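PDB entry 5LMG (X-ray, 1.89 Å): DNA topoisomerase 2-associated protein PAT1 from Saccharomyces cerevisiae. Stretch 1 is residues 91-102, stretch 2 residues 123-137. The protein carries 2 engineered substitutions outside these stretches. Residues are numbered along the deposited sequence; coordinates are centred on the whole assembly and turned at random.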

# COMPACT_ATOMS: atom_id res chain seq x y z
N TYR A 91 -23.26 -14.17 -6.78
CA TYR A 91 -23.54 -12.85 -6.20
C TYR A 91 -22.79 -11.71 -6.90
O TYR A 91 -21.73 -11.94 -7.50
CB TYR A 91 -23.20 -12.86 -4.69
CG TYR A 91 -23.90 -13.94 -3.90
CD1 TYR A 91 -23.32 -15.19 -3.71
CD2 TYR A 91 -25.13 -13.70 -3.29
CE1 TYR A 91 -23.95 -16.18 -2.96
CE2 TYR A 91 -25.77 -14.68 -2.53
CZ TYR A 91 -25.17 -15.93 -2.37
OH TYR A 91 -25.80 -16.90 -1.62
N ASP A 92 -23.33 -10.47 -6.78
CA ASP A 92 -22.74 -9.24 -7.33
C ASP A 92 -21.34 -8.97 -6.75
O ASP A 92 -20.45 -8.53 -7.47
CB ASP A 92 -23.67 -8.04 -7.10
CG ASP A 92 -24.96 -8.09 -7.91
OD1 ASP A 92 -24.89 -7.93 -9.15
OD2 ASP A 92 -26.04 -8.27 -7.29
N VAL A 93 -21.17 -9.27 -5.44
CA VAL A 93 -19.91 -9.18 -4.70
C VAL A 93 -19.64 -10.59 -4.14
O VAL A 93 -20.48 -11.14 -3.42
CB VAL A 93 -19.93 -8.09 -3.58
CG1 VAL A 93 -18.66 -8.13 -2.74
CG2 VAL A 93 -20.14 -6.70 -4.17
N ASN A 94 -18.51 -11.20 -4.54
CA ASN A 94 -18.12 -12.55 -4.13
C ASN A 94 -18.14 -12.75 -2.59
O ASN A 94 -17.65 -11.88 -1.86
CB ASN A 94 -16.74 -12.90 -4.74
CG ASN A 94 -16.25 -14.29 -4.43
OD1 ASN A 94 -15.59 -14.52 -3.42
ND2 ASN A 94 -16.55 -15.24 -5.31
N PRO A 95 -18.73 -13.87 -2.07
CA PRO A 95 -18.78 -14.06 -0.60
C PRO A 95 -17.43 -13.98 0.13
O PRO A 95 -17.41 -13.55 1.28
CB PRO A 95 -19.44 -15.43 -0.44
CG PRO A 95 -20.24 -15.61 -1.70
CD PRO A 95 -19.39 -14.98 -2.77
N PHE A 96 -16.32 -14.37 -0.54
CA PHE A 96 -14.98 -14.28 0.05
C PHE A 96 -14.59 -12.81 0.30
O PHE A 96 -14.04 -12.51 1.35
CB PHE A 96 -13.92 -15.01 -0.80
CG PHE A 96 -12.52 -14.90 -0.25
CD1 PHE A 96 -12.10 -15.69 0.81
CD2 PHE A 96 -11.61 -13.98 -0.79
CE1 PHE A 96 -10.81 -15.58 1.33
CE2 PHE A 96 -10.32 -13.88 -0.27
CZ PHE A 96 -9.93 -14.68 0.78
N ILE A 97 -14.88 -11.92 -0.67
CA ILE A 97 -14.62 -10.48 -0.60
C ILE A 97 -15.38 -9.87 0.58
O ILE A 97 -14.79 -9.09 1.33
CB ILE A 97 -14.90 -9.76 -1.97
CG1 ILE A 97 -13.93 -10.24 -3.08
CG2 ILE A 97 -14.92 -8.22 -1.86
CD1 ILE A 97 -12.41 -9.81 -2.94
N SER A 98 -16.65 -10.26 0.78
CA SER A 98 -17.45 -9.77 1.92
C SER A 98 -16.95 -10.28 3.27
O SER A 98 -17.01 -9.53 4.25
CB SER A 98 -18.92 -10.10 1.72
OG SER A 98 -19.50 -9.13 0.87
N MET A 99 -16.40 -11.53 3.32
CA MET A 99 -15.83 -12.13 4.54
C MET A 99 -14.64 -11.29 5.05
O MET A 99 -14.41 -11.22 6.27
CB MET A 99 -15.41 -13.59 4.31
CG MET A 99 -16.58 -14.56 4.36
SD MET A 99 -16.14 -16.32 4.58
CE MET A 99 -15.70 -16.75 2.91
N LEU A 100 -13.95 -10.61 4.12
CA LEU A 100 -12.81 -9.73 4.37
C LEU A 100 -13.22 -8.38 4.99
O LEU A 100 -12.35 -7.62 5.40
CB LEU A 100 -12.01 -9.54 3.06
CG LEU A 100 -10.76 -10.41 2.85
CD1 LEU A 100 -11.09 -11.87 2.79
CD2 LEU A 100 -10.07 -10.04 1.55
N SER A 101 -14.54 -8.09 5.07
CA SER A 101 -15.10 -6.89 5.73
C SER A 101 -15.06 -7.07 7.24
O SER A 101 -15.21 -6.08 7.96
CB SER A 101 -16.55 -6.66 5.33
OG SER A 101 -16.69 -6.23 3.99
N PHE A 102 -14.93 -8.32 7.74
CA PHE A 102 -14.93 -8.64 9.17
C PHE A 102 -13.53 -9.01 9.66
O PHE A 102 -12.80 -9.71 8.95
CB PHE A 102 -15.92 -9.77 9.46
CG PHE A 102 -17.36 -9.42 9.13
CD1 PHE A 102 -18.16 -8.77 10.05
CD2 PHE A 102 -17.90 -9.73 7.88
CE1 PHE A 102 -19.48 -8.42 9.74
CE2 PHE A 102 -19.22 -9.39 7.57
CZ PHE A 102 -20.00 -8.74 8.50
N LYS A 123 -5.64 -18.04 -7.03
CA LYS A 123 -7.07 -17.76 -7.24
C LYS A 123 -7.62 -16.73 -6.24
O LYS A 123 -8.46 -15.90 -6.60
CB LYS A 123 -7.90 -19.05 -7.18
CG LYS A 123 -7.96 -19.80 -8.50
CD LYS A 123 -8.80 -21.07 -8.37
CE LYS A 123 -8.86 -21.87 -9.65
NZ LYS A 123 -9.72 -21.23 -10.67
N ILE A 124 -7.13 -16.77 -4.99
CA ILE A 124 -7.50 -15.82 -3.93
C ILE A 124 -6.99 -14.42 -4.30
O ILE A 124 -7.78 -13.47 -4.27
CB ILE A 124 -7.03 -16.30 -2.52
CG1 ILE A 124 -7.93 -17.47 -2.03
CG2 ILE A 124 -7.01 -15.12 -1.51
CD1 ILE A 124 -7.57 -18.13 -0.72
N LEU A 125 -5.70 -14.31 -4.68
CA LEU A 125 -5.07 -13.05 -5.10
C LEU A 125 -5.80 -12.47 -6.33
O LEU A 125 -6.10 -11.27 -6.34
CB LEU A 125 -3.57 -13.25 -5.43
CG LEU A 125 -2.52 -13.64 -4.35
CD1 LEU A 125 -1.34 -12.69 -4.39
CD2 LEU A 125 -3.09 -13.79 -2.94
N GLN A 126 -6.11 -13.32 -7.33
CA GLN A 126 -6.85 -12.95 -8.55
C GLN A 126 -8.22 -12.36 -8.17
O GLN A 126 -8.58 -11.31 -8.69
CB GLN A 126 -7.05 -14.16 -9.49
CG GLN A 126 -5.80 -14.56 -10.26
CD GLN A 126 -5.98 -15.79 -11.13
OE1 GLN A 126 -6.57 -16.80 -10.73
NE2 GLN A 126 -5.39 -15.77 -12.31
N LYS A 127 -8.95 -13.02 -7.23
CA LYS A 127 -10.25 -12.55 -6.74
C LYS A 127 -10.13 -11.16 -6.10
O LYS A 127 -10.89 -10.26 -6.47
CB LYS A 127 -10.85 -13.56 -5.73
CG LYS A 127 -12.32 -13.33 -5.39
CD LYS A 127 -13.25 -14.03 -6.37
CE LYS A 127 -13.91 -13.08 -7.33
NZ LYS A 127 -14.58 -13.83 -8.42
N ILE A 128 -9.17 -10.99 -5.16
CA ILE A 128 -8.90 -9.74 -4.45
C ILE A 128 -8.64 -8.59 -5.44
O ILE A 128 -9.32 -7.56 -5.35
CB ILE A 128 -7.75 -9.89 -3.39
CG1 ILE A 128 -8.16 -10.83 -2.23
CG2 ILE A 128 -7.27 -8.51 -2.86
CD1 ILE A 128 -7.01 -11.24 -1.26
N PHE A 129 -7.72 -8.78 -6.41
CA PHE A 129 -7.40 -7.75 -7.41
C PHE A 129 -8.55 -7.47 -8.39
O PHE A 129 -8.75 -6.32 -8.77
CB PHE A 129 -6.08 -8.07 -8.14
CG PHE A 129 -4.87 -7.81 -7.28
CD1 PHE A 129 -4.46 -6.51 -6.99
CD2 PHE A 129 -4.13 -8.86 -6.75
CE1 PHE A 129 -3.35 -6.27 -6.18
CE2 PHE A 129 -3.02 -8.62 -5.94
CZ PHE A 129 -2.64 -7.33 -5.66
N ASN A 130 -9.35 -8.50 -8.75
CA ASN A 130 -10.49 -8.38 -9.66
C ASN A 130 -11.64 -7.56 -9.05
O ASN A 130 -12.31 -6.82 -9.77
CB ASN A 130 -11.01 -9.78 -10.05
CG ASN A 130 -12.07 -9.78 -11.12
OD1 ASN A 130 -11.81 -9.49 -12.29
ND2 ASN A 130 -13.29 -10.15 -10.75
N GLU A 131 -11.86 -7.69 -7.73
CA GLU A 131 -12.94 -7.02 -7.01
C GLU A 131 -12.40 -6.01 -5.97
O GLU A 131 -13.09 -5.71 -5.00
CB GLU A 131 -13.83 -8.07 -6.32
CG GLU A 131 -14.47 -9.08 -7.26
CD GLU A 131 -15.98 -8.96 -7.37
OE1 GLU A 131 -16.68 -9.80 -6.76
OE2 GLU A 131 -16.46 -8.04 -8.07
N LEU A 132 -11.18 -5.47 -6.20
CA LEU A 132 -10.52 -4.55 -5.27
C LEU A 132 -11.34 -3.30 -4.92
O LEU A 132 -11.31 -2.87 -3.77
CB LEU A 132 -9.11 -4.18 -5.76
CG LEU A 132 -8.09 -3.76 -4.69
CD1 LEU A 132 -8.02 -4.77 -3.53
CD2 LEU A 132 -6.71 -3.57 -5.29
N SER A 133 -12.12 -2.76 -5.88
CA SER A 133 -12.96 -1.58 -5.64
C SER A 133 -14.19 -1.90 -4.78
O SER A 133 -14.76 -0.99 -4.17
CB SER A 133 -13.34 -0.91 -6.95
OG SER A 133 -12.18 -0.41 -7.60
N HIS A 134 -14.58 -3.20 -4.70
CA HIS A 134 -15.70 -3.70 -3.91
C HIS A 134 -15.26 -4.13 -2.50
O HIS A 134 -16.09 -4.53 -1.68
CB HIS A 134 -16.39 -4.88 -4.63
CG HIS A 134 -17.00 -4.56 -5.96
ND1 HIS A 134 -16.89 -3.30 -6.53
CD2 HIS A 134 -17.71 -5.35 -6.79
CE1 HIS A 134 -17.52 -3.37 -7.69
NE2 HIS A 134 -18.04 -4.58 -7.89
N LEU A 135 -13.94 -4.06 -2.23
CA LEU A 135 -13.38 -4.45 -0.94
C LEU A 135 -13.62 -3.29 0.03
O LEU A 135 -13.24 -2.15 -0.25
CB LEU A 135 -11.88 -4.79 -1.11
CG LEU A 135 -11.19 -5.65 -0.05
CD1 LEU A 135 -11.89 -6.98 0.16
CD2 LEU A 135 -9.76 -5.88 -0.42
N GLN A 136 -14.36 -3.58 1.11
CA GLN A 136 -14.74 -2.59 2.13
C GLN A 136 -13.56 -1.83 2.70
O GLN A 136 -13.67 -0.62 2.90
CB GLN A 136 -15.59 -3.23 3.24
CG GLN A 136 -16.65 -2.29 3.83
CD GLN A 136 -17.58 -1.65 2.82
OE1 GLN A 136 -17.73 -0.43 2.78
NE2 GLN A 136 -18.22 -2.45 1.97
N ILE A 137 -12.41 -2.51 2.89
CA ILE A 137 -11.18 -1.91 3.43
C ILE A 137 -10.61 -0.81 2.51
O ILE A 137 -9.99 0.12 3.02
CB ILE A 137 -10.12 -2.98 3.82
CG1 ILE A 137 -9.32 -2.51 5.06
CG2 ILE A 137 -9.21 -3.41 2.65
CD1 ILE A 137 -10.13 -2.52 6.35
O HOH W 1 -14.89 -6.47 2.03
O HOH W 2 -12.53 -5.61 3.26

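The short helix 95-99 lies across helix 123-130 nearly at right angles: their N-to-C directions differ by 79°, and the axes approach to 10.3 Å. Stretch 1, from just before its helix to just after it, runs alongside the segment that follows the longer helix, with CA-CA distances falling from 7.0 Å at Val-93 and His-134, through 6.2 Å at Ile-97 and Leu-135, to 5.6 Å at Ser-101 and Gln-136. In all, the contact buries 669 Å², both sides summed.

One direct hydrogen bond joins the stretches. Asn-94 N donates to Glu-131 OE1 over 3.2 Å, and its N-H...acceptor angle of 170° is almost linear. Asn-94 also caps its own helix: its OD1 accepts from Phe-96 N at 3.0 Å, satisfying an amide that has no preceding helical turn to supply a carbonyl. Backbone and side chain of one residue thus serve different partners.

Apolar side chains form much of the buried contact. Ile-97, which loses the largest area (101 Å²), points toward stretch 2; its CD1 sits 3.8 Å from Ile-128 CA, and its CG2 3.8 Å from Leu-135 CD1. Leu-100 CD2 reaches the same Leu-135 CD1 at 3.8 Å. Phe-96 CZ lies 3.7 Å from Ile-124 CG2, while Ile-128 CG1 meets the ring edge, 4.2 Å from Phe-96 CE2. Nearer the surface, the aliphatic part of Lys-127 packs on the Asn-94 amide, CD to CG 3.6 Å, and Val-93 CG2 touches His-134 CD2 at 3.8 Å.

Water completes the polar contacts where the second helix begins. Water 1 donates to Ile-97 O (2.7 Å) and accepts from Gln-136 N (3.1 Å), and it also bonds Ser-101 OG at 2.7 Å. Water 2 accepts from Ile-137 N at 3.1 Å and donates weakly to Leu-100 O at 2.9 Å. Both therefore link carbonyls of stretch 1 to first-turn amides of stretch 2.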